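Local coordinates for protein 5'-nucleotidase SurE (Aquifex aeolicus, PDB 2WQK) that probably hydrolyses nucleoside 5'-monophosphates to nucleosides and phosphate, using one divalent metal ion per subunit, at residues Pro2-Ser14 and Leu27-Ser40. Residues are numbered along the deposited sequence; the frame is centred on the assembly and turned at random.
Sequences PTFLLVNDDGYFS and LGRVVVVAPDRNLS. With NA (sodium ion), chain D.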
loop_
_atom_site.group_PDB
_atom_site.type_symbol
_atom_site.label_atom_id
_atom_site.label_comp_id
_atom_site.label_asym_id
_atom_site.label_seq_id
_atom_site.Cartn_x
_atom_site.Cartn_y
_atom_site.Cartn_z
ATOM N N PRO A 2 18.484 32.246 -12.930
ATOM C CA PRO A 2 17.612 31.128 -13.331
ATOM C C PRO A 2 16.895 30.535 -12.131
ATOM O O PRO A 2 17.312 30.764 -10.991
ATOM C CB PRO A 2 18.600 30.105 -13.899
ATOM C CG PRO A 2 19.763 30.855 -14.258
ATOM C CD PRO A 2 19.860 32.003 -13.374
ATOM N N THR A 3 15.847 29.741 -12.407
ATOM C CA THR A 3 15.067 29.098 -11.372
ATOM C C THR A 3 14.876 27.643 -11.775
ATOM O O THR A 3 14.593 27.362 -12.969
ATOM C CB THR A 3 13.692 29.800 -11.169
ATOM O OG1 THR A 3 13.898 31.175 -10.791
ATOM C CG2 THR A 3 12.802 29.084 -10.141
ATOM N N PHE A 4 15.068 26.756 -10.793
ATOM C CA PHE A 4 14.897 25.313 -11.018
ATOM C C PHE A 4 13.804 24.793 -10.109
ATOM O O PHE A 4 13.769 25.109 -8.932
ATOM C CB PHE A 4 16.184 24.558 -10.703
ATOM C CG PHE A 4 17.413 25.254 -11.212
ATOM C CD1 PHE A 4 17.594 25.448 -12.554
ATOM C CD2 PHE A 4 18.378 25.753 -10.332
ATOM C CE1 PHE A 4 18.699 26.103 -13.040
ATOM C CE2 PHE A 4 19.487 26.402 -10.839
ATOM C CZ PHE A 4 19.634 26.576 -12.171
ATOM N N LEU A 5 12.926 23.938 -10.669
ATOM C CA LEU A 5 11.944 23.211 -9.878
ATOM C C LEU A 5 12.543 21.801 -9.708
ATOM O O LEU A 5 12.729 21.093 -10.698
ATOM C CB LEU A 5 10.603 23.139 -10.614
ATOM C CG LEU A 5 9.507 22.323 -9.914
ATOM C CD1 LEU A 5 9.284 22.812 -8.526
ATOM C CD2 LEU A 5 8.197 22.339 -10.738
ATOM N N LEU A 6 12.851 21.443 -8.468
ATOM C CA LEU A 6 13.551 20.210 -8.135
ATOM C C LEU A 6 12.620 19.312 -7.355
ATOM O O LEU A 6 12.059 19.698 -6.315
ATOM C CB LEU A 6 14.788 20.546 -7.279
ATOM C CG LEU A 6 15.597 19.371 -6.716
ATOM C CD1 LEU A 6 16.067 18.412 -7.810
ATOM C CD2 LEU A 6 16.784 19.848 -5.873
ATOM N N VAL A 7 12.463 18.085 -7.859
ATOM C CA VAL A 7 11.589 17.086 -7.258
ATOM C C VAL A 7 12.400 15.805 -7.101
ATOM O O VAL A 7 13.522 15.686 -7.602
ATOM C CB VAL A 7 10.334 16.825 -8.138
ATOM C CG1 VAL A 7 9.641 18.155 -8.447
ATOM C CG2 VAL A 7 10.694 16.055 -9.424
ATOM N N ASN A 8 11.817 14.829 -6.412
ATOM C CA ASN A 8 12.392 13.490 -6.412
ATOM C C ASN A 8 11.294 12.462 -6.105
ATOM O O ASN A 8 10.111 12.821 -6.008
ATOM C CB ASN A 8 13.595 13.338 -5.479
ATOM C CG ASN A 8 13.201 13.153 -4.004
ATOM O OD1 ASN A 8 12.066 13.428 -3.613
ATOM N ND2 ASN A 8 14.170 12.728 -3.169
ATOM N N ASP A 9 11.717 11.206 -5.982
ATOM C CA ASP A 9 10.815 10.114 -5.621
ATOM C C ASP A 9 11.092 9.506 -4.240
ATOM O O ASP A 9 10.312 8.700 -3.760
ATOM C CB ASP A 9 10.907 9.005 -6.701
ATOM C CG ASP A 9 9.676 8.146 -6.777
ATOM O OD1 ASP A 9 8.557 8.583 -6.469
ATOM O OD2 ASP A 9 9.867 6.982 -7.148
ATOM N N ASP A 10 12.242 9.831 -3.648
ATOM C CA ASP A 10 12.689 9.243 -2.397
ATOM C C ASP A 10 12.220 10.001 -1.169
ATOM O O ASP A 10 12.313 9.472 -0.053
ATOM C CB ASP A 10 14.218 9.128 -2.404
ATOM C CG ASP A 10 14.741 8.278 -3.567
ATOM O OD1 ASP A 10 14.116 7.191 -3.822
ATOM O OD2 ASP A 10 15.754 8.665 -4.208
ATOM N N GLY A 11 11.740 11.235 -1.369
ATOM C CA GLY A 11 11.299 12.065 -0.248
ATOM C C GLY A 11 12.187 13.294 -0.066
ATOM O O GLY A 11 13.369 13.285 -0.377
ATOM N N TYR A 12 11.579 14.351 0.470
ATOM C CA TYR A 12 12.260 15.650 0.605
ATOM C C TYR A 12 13.483 15.592 1.486
ATOM O O TYR A 12 14.349 16.472 1.420
ATOM C CB TYR A 12 11.308 16.715 1.112
ATOM C CG TYR A 12 10.899 16.551 2.564
ATOM C CD1 TYR A 12 11.721 17.023 3.595
ATOM C CD2 TYR A 12 9.696 15.945 2.909
ATOM C CE1 TYR A 12 11.352 16.887 4.903
ATOM C CE2 TYR A 12 9.320 15.810 4.232
ATOM C CZ TYR A 12 10.152 16.274 5.216
ATOM O OH TYR A 12 9.772 16.154 6.522
ATOM N N PHE A 13 13.530 14.591 2.347
ATOM C CA PHE A 13 14.621 14.438 3.344
ATOM C C PHE A 13 15.824 13.613 2.835
ATOM O O PHE A 13 16.837 13.436 3.538
ATOM C CB PHE A 13 14.047 13.768 4.616
ATOM C CG PHE A 13 13.259 12.540 4.309
ATOM C CD1 PHE A 13 13.907 11.359 4.054
ATOM C CD2 PHE A 13 11.870 12.589 4.180
ATOM C CE1 PHE A 13 13.167 10.203 3.682
ATOM C CE2 PHE A 13 11.151 11.470 3.814
ATOM C CZ PHE A 13 11.796 10.285 3.576
ATOM N N SER A 14 15.721 13.078 1.611
ATOM C CA SER A 14 16.728 12.154 1.151
ATOM C C SER A 14 18.052 12.881 0.899
ATOM O O SER A 14 18.064 14.065 0.514
ATOM C CB SER A 14 16.275 11.451 -0.133
ATOM O OG SER A 14 16.476 12.271 -1.267
ATOM N N LEU A 27 23.977 28.255 -9.152
ATOM C CA LEU A 27 23.491 28.567 -10.516
ATOM C C LEU A 27 22.173 29.354 -10.575
ATOM O O LEU A 27 21.803 29.888 -11.621
ATOM C CB LEU A 27 23.298 27.287 -11.349
ATOM C CG LEU A 27 24.552 26.471 -11.485
ATOM C CD1 LEU A 27 24.241 25.213 -12.382
ATOM C CD2 LEU A 27 25.735 27.219 -12.065
ATOM N N GLY A 28 21.409 29.336 -9.493
ATOM C CA GLY A 28 20.106 30.010 -9.513
ATOM C C GLY A 28 19.299 29.658 -8.270
ATOM O O GLY A 28 19.855 29.214 -7.286
ATOM N N ARG A 29 17.995 29.908 -8.354
ATOM C CA ARG A 29 17.103 29.647 -7.234
ATOM C C ARG A 29 16.517 28.265 -7.379
ATOM O O ARG A 29 15.976 27.927 -8.424
ATOM C CB ARG A 29 15.962 30.626 -7.177
ATOM C CG ARG A 29 15.033 30.403 -5.991
ATOM C CD ARG A 29 13.773 31.250 -6.110
ATOM N NE ARG A 29 14.101 32.669 -6.281
ATOM C CZ ARG A 29 14.462 33.484 -5.280
ATOM N NH1 ARG A 29 14.491 33.049 -4.025
ATOM N NH2 ARG A 29 14.749 34.756 -5.543
ATOM N N VAL A 30 16.665 27.485 -6.303
ATOM C CA VAL A 30 16.172 26.101 -6.296
ATOM C C VAL A 30 14.875 26.105 -5.526
ATOM O O VAL A 30 14.858 26.424 -4.340
ATOM C CB VAL A 30 17.159 25.105 -5.611
ATOM C CG1 VAL A 30 16.632 23.697 -5.789
ATOM C CG2 VAL A 30 18.605 25.285 -6.165
ATOM N N VAL A 31 13.800 25.660 -6.186
ATOM C CA VAL A 31 12.512 25.524 -5.531
ATOM C C VAL A 31 12.241 24.031 -5.466
ATOM O O VAL A 31 12.119 23.374 -6.506
ATOM C CB VAL A 31 11.385 26.263 -6.292
ATOM C CG1 VAL A 31 10.013 26.029 -5.625
ATOM C CG2 VAL A 31 11.720 27.795 -6.373
ATOM N N VAL A 32 12.182 23.520 -4.248
ATOM C CA VAL A 32 11.973 22.069 -4.040
ATOM C C VAL A 32 10.511 21.816 -3.745
ATOM O O VAL A 32 9.913 22.451 -2.869
ATOM C CB VAL A 32 12.770 21.528 -2.851
ATOM C CG1 VAL A 32 12.374 20.085 -2.416
ATOM C CG2 VAL A 32 14.249 21.599 -3.164
ATOM N N VAL A 33 9.960 20.823 -4.446
ATOM C CA VAL A 33 8.634 20.293 -4.093
ATOM C C VAL A 33 8.828 18.774 -4.204
ATOM O O VAL A 33 9.112 18.268 -5.302
ATOM C CB VAL A 33 7.517 20.783 -5.056
ATOM C CG1 VAL A 33 6.153 20.266 -4.612
ATOM C CG2 VAL A 33 7.525 22.325 -5.119
ATOM N N ALA A 34 8.717 18.084 -3.078
ATOM C CA ALA A 34 9.057 16.644 -3.091
ATOM C C ALA A 34 8.107 15.843 -2.175
ATOM O O ALA A 34 7.484 16.388 -1.247
ATOM C CB ALA A 34 10.506 16.451 -2.656
ATOM N N PRO A 35 7.989 14.537 -2.446
ATOM C CA PRO A 35 7.135 13.727 -1.593
ATOM C C PRO A 35 7.589 13.691 -0.125
ATOM O O PRO A 35 8.760 13.930 0.183
ATOM C CB PRO A 35 7.239 12.312 -2.216
ATOM C CG PRO A 35 7.746 12.527 -3.638
ATOM C CD PRO A 35 8.645 13.771 -3.519
ATOM N N ASP A 36 6.669 13.361 0.775
ATOM C CA ASP A 36 7.004 13.249 2.188
ATOM C C ASP A 36 7.486 11.825 2.594
ATOM O O ASP A 36 7.658 11.541 3.764
ATOM C CB ASP A 36 5.810 13.635 3.052
ATOM C CG ASP A 36 4.728 12.579 3.034
ATOM O OD1 ASP A 36 4.569 11.953 1.963
ATOM O OD2 ASP A 36 4.050 12.409 4.080
ATOM N N ARG A 37 7.668 10.934 1.608
ATOM C CA ARG A 37 7.989 9.521 1.841
ATOM C C ARG A 37 8.577 8.964 0.558
ATOM O O ARG A 37 8.470 9.538 -0.518
ATOM C CB ARG A 37 6.764 8.689 2.227
ATOM C CG ARG A 37 5.727 8.543 1.127
ATOM C CD ARG A 37 4.333 8.158 1.655
ATOM N NE ARG A 37 3.717 9.231 2.443
ATOM C CZ ARG A 37 2.599 9.118 3.155
ATOM N NH1 ARG A 37 1.957 7.955 3.239
ATOM N NH2 ARG A 37 2.134 10.166 3.799
ATOM N N ASN A 38 9.199 7.808 0.667
ATOM C CA ASN A 38 9.781 7.160 -0.481
ATOM C C ASN A 38 8.701 6.431 -1.271
ATOM O O ASN A 38 8.062 5.485 -0.750
ATOM C CB ASN A 38 10.840 6.161 -0.021
ATOM C CG ASN A 38 11.717 5.710 -1.124
ATOM O OD1 ASN A 38 11.236 5.417 -2.196
ATOM N ND2 ASN A 38 13.052 5.693 -0.889
ATOM N N LEU A 39 8.532 6.824 -2.526
ATOM C CA LEU A 39 7.479 6.237 -3.406
ATOM C C LEU A 39 8.036 5.347 -4.510
ATOM O O LEU A 39 7.329 4.999 -5.482
ATOM C CB LEU A 39 6.581 7.314 -4.019
ATOM C CG LEU A 39 5.769 8.124 -3.006
ATOM C CD1 LEU A 39 5.084 9.342 -3.691
ATOM C CD2 LEU A 39 4.726 7.305 -2.220
ATOM N N SER A 40 9.282 4.943 -4.366
ATOM C CA SER A 40 9.953 4.165 -5.396
ATOM C C SER A 40 9.172 2.882 -5.772
ATOM O O SER A 40 9.083 2.506 -6.922
ATOM C CB SER A 40 11.350 3.795 -4.893
ATOM O OG SER A 40 12.098 4.994 -4.630
HETATM NA NA NA D . 13.864 6.019 -5.832
HETATM O O HOH W 1 12.945 33.041 -9.331
HETATM O O HOH W 2 13.793 7.597 1.328
HETATM O O HOH W 3 15.114 4.380 -2.533
HETATM O O HOH W 4 15.358 4.147 -5.326
#
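Phe13 sets the edge of its ring against Asp36, CE2 lying 3.5 Å from Asp36 O in the ring plane, while Gly11 CA sits over one face, offset toward the rim. Tyr12 carries Phe13 CD2 over the centre of one face and turns its own edge to Pro35 O and Asp36 CA. The Phe4 ring meets Leu27 CB and Val30 CG2 at its edge. Strands 3-7 and 29-35 are parallel neighbours of a right-handed beta-alpha-beta unit in the Rossmann-like SurE core: Phe4 and Leu6 each donate N-H to, and accept through O from, flanking residues Arg29, Val31 and Val33. Leu6, its CG anti to the backbone N (chi1 175°), lays CD2 against Val30 CG1 (3.9 Å). Asn8 OD1 accepts from Gly11 N and ND2 donates to Gly11 O (3.0 Å), which Ser14 N reaches from the opposite face. An alanine here would remove both bonds and would probably leave the loop from Asn8 to Gly11, with its metal ligand Asp10, freer to shift. Asp10 OD1 (2.3 Å), Ser40 OG (2.4 Å) and Asn94 bind sodium where a divalent cation probably sits in the working enzyme; Asp10 OD2 accepts from Glu95 N. Asn38 OD1 takes Ser40 OG at 2.6 Å, positioning that ligand.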